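Local coordinates for aldehyde dehydrogenase (Anabaena variabilis, PDB 4H7N) that probably oxidises aldehydes to carboxylic acids with NAD+ as the electron acceptor, at the interface of chains A and B. Coordinates in Å, arbitrary orientation; residue numbers count along the deposited sequence, not the author numbering. Chains: chain A/B, Aldehyde dehydrogenase.

The interface of chains A and B. Residues chain A 414, 432-433, 435; chain B 454-456.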
ATOM      1  N   GLY A 414     -13.722   4.763   7.910  1.00 22.31           N
ATOM      2  CA  GLY A 414     -13.785   3.807   6.818  1.00 23.01           C
ATOM      3  C   GLY A 414     -15.100   3.066   6.676  1.00 23.35           C
ATOM      4  O   GLY A 414     -15.539   2.788   5.570  1.00 25.40           O
ATOM      5  N   LYS A 432     -12.942  -1.065   2.917  1.00 28.14           N
ATOM      6  CA  LYS A 432     -12.811   0.134   3.687  1.00 29.28           C
ATOM      7  C   LYS A 432     -11.345   0.441   3.921  1.00 26.85           C
ATOM      8  O   LYS A 432     -10.517  -0.468   4.133  1.00 24.90           O
ATOM      9  CB  LYS A 432     -13.498   0.021   5.045  1.00 36.20           C
ATOM     10  CG  LYS A 432     -13.186  -1.276   5.776  1.00 40.75           C
ATOM     11  CD  LYS A 432     -13.323  -1.104   7.286  1.00 50.70           C
ATOM     12  CE  LYS A 432     -13.100  -2.424   8.018  1.00 53.56           C
ATOM     13  NZ  LYS A 432     -13.991  -3.484   7.458  1.00 56.33           N
ATOM     14  N   ASN A 433     -11.026   1.725   3.886  1.00 25.49           N
ATOM     15  CA  ASN A 433      -9.670   2.207   4.279  1.00 25.65           C
ATOM     16  C   ASN A 433      -9.810   3.001   5.587  1.00 25.79           C
ATOM     17  O   ASN A 433     -10.702   3.840   5.721  1.00 25.76           O
ATOM     18  CB  ASN A 433      -9.046   3.101   3.162  1.00 27.82           C
ATOM     19  CG  ASN A 433      -8.848   2.356   1.826  1.00 29.72           C
ATOM     20  OD1 ASN A 433      -9.242   2.795   0.786  1.00 31.44           O
ATOM     21  ND2 ASN A 433      -8.257   1.188   1.888  1.00 37.27           N
ATOM     22  N   PHE A 435      -9.118   6.016   8.239  1.00 25.78           N
ATOM     23  CA  PHE A 435      -8.807   7.417   8.147  1.00 24.18           C
ATOM     24  C   PHE A 435      -7.894   7.778   9.320  1.00 23.87           C
ATOM     25  O   PHE A 435      -7.856   7.085  10.364  1.00 22.55           O
ATOM     26  CB  PHE A 435     -10.104   8.223   8.192  1.00 26.32           C
ATOM     27  CG  PHE A 435     -10.906   8.234   6.900  1.00 25.21           C
ATOM     28  CD1 PHE A 435     -11.481   7.085   6.399  1.00 24.43           C
ATOM     29  CD2 PHE A 435     -11.132   9.433   6.240  1.00 27.51           C
ATOM     30  CE1 PHE A 435     -12.214   7.096   5.240  1.00 26.15           C
ATOM     31  CE2 PHE A 435     -11.860   9.486   5.042  1.00 27.25           C
ATOM     32  CZ  PHE A 435     -12.423   8.296   4.550  1.00 26.55           C
TER
ATOM     33  N   LEU B 454      -7.720   7.379  -3.474  1.00 26.40           N
ATOM     34  CA  LEU B 454      -9.031   7.435  -2.853  1.00 27.14           C
ATOM     35  C   LEU B 454      -9.085   6.501  -1.628  1.00 27.50           C
ATOM     36  O   LEU B 454      -8.620   5.364  -1.696  1.00 28.63           O
ATOM     37  CB  LEU B 454     -10.067   6.942  -3.846  1.00 28.44           C
ATOM     38  CG  LEU B 454     -10.246   7.796  -5.112  1.00 28.75           C
ATOM     39  CD1 LEU B 454     -10.863   6.994  -6.202  1.00 29.77           C
ATOM     40  CD2 LEU B 454     -11.124   8.998  -4.811  1.00 26.41           C
ATOM     41  N   ARG B 455      -9.698   6.949  -0.546  1.00 25.23           N
ATOM     42  CA  ARG B 455     -10.062   6.028   0.511  1.00 27.34           C
ATOM     43  C   ARG B 455     -11.455   5.423   0.219  1.00 25.98           C
ATOM     44  O   ARG B 455     -12.370   6.136  -0.136  1.00 24.89           O
ATOM     45  CB  ARG B 455     -10.125   6.765   1.801  1.00 26.80           C
ATOM     46  CG  ARG B 455      -8.777   7.113   2.325  1.00 30.92           C
ATOM     47  CD  ARG B 455      -8.983   7.517   3.767  1.00 34.97           C
ATOM     48  NE  ARG B 455      -7.733   7.708   4.484  1.00 38.76           N
ATOM     49  CZ  ARG B 455      -7.066   8.848   4.496  1.00 39.63           C
ATOM     50  NH1 ARG B 455      -7.508   9.917   3.797  1.00 39.24           N
ATOM     51  NH2 ARG B 455      -5.961   8.911   5.207  1.00 38.88           N
ATOM     52  N   LYS B 456     -11.597   4.125   0.377  1.00 24.97           N
ATOM     53  CA  LYS B 456     -12.895   3.468   0.250  1.00 26.96           C
ATOM     54  C   LYS B 456     -13.602   3.575   1.575  1.00 26.07           C
ATOM     55  O   LYS B 456     -12.973   3.412   2.640  1.00 25.94           O
ATOM     56  CB  LYS B 456     -12.711   2.001  -0.140  1.00 32.83           C
ATOM     57  CG  LYS B 456     -11.986   1.790  -1.483  1.00 39.61           C
ATOM     58  CD  LYS B 456     -11.662   0.306  -1.668  1.00 48.95           C
ATOM     59  CE  LYS B 456     -10.392  -0.001  -2.476  1.00 54.50           C
ATOM     60  NZ  LYS B 456     -10.026  -1.467  -2.323  1.00 54.89           N
TER
HETATM   61  O   HOH W   1      -8.330   2.802  -2.297  1.00 47.26           O
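A:Asn433 grips the backbone of B:Lys456 at both polar ends, in the two-fold interface of the deposited pair. The main-chain N of A:Asn433 gives a hydrogen bond to B:Lys456 O at 2.9 Å. In return, B:Lys456 N reaches the side-chain amide oxygen OD1 of A:Asn433 at 2.7 Å. The second bond is nearly straight, 170° at the hydrogen, although its donor lies tilted 30° from the amide plane. CG of A:Asn433, anti to its carbonyl carbon (chi1 -61°), brings the carboxamide up to the strand with OD1 at B:Lys456 N, so that one residue serves both the N-H and the C=O of B:Lys456.

A water extends this link: it sits 2.6 Å from the carbonyl O of B:Leu454 and 3.2 Å from A:Asn433 OD1, giving that oxygen a second polar partner.

The apolar part is a CH-pi contact. B:Arg455 lays its CD over the centre of one face of the A:Phe435 ring, 3.4 Å from the centroid, while CB packs near the rim at CZ. Its chain, extended from CG to NE, brings NE near CA and CG of A:Phe435; the guanidinium leans out above that side of the ring, only modestly tilted from its plane.

The B residues open strand 454-462, near the C-terminus, which reaches onto the partner subunit, a pairing typical of the family. A:Asn433 and A:Phe435 lie in the loop leading into 3-10 helix 436-438. The contact centre is about 10 Å from A:Glu232, the family's conserved catalytic glutamate and expected general base.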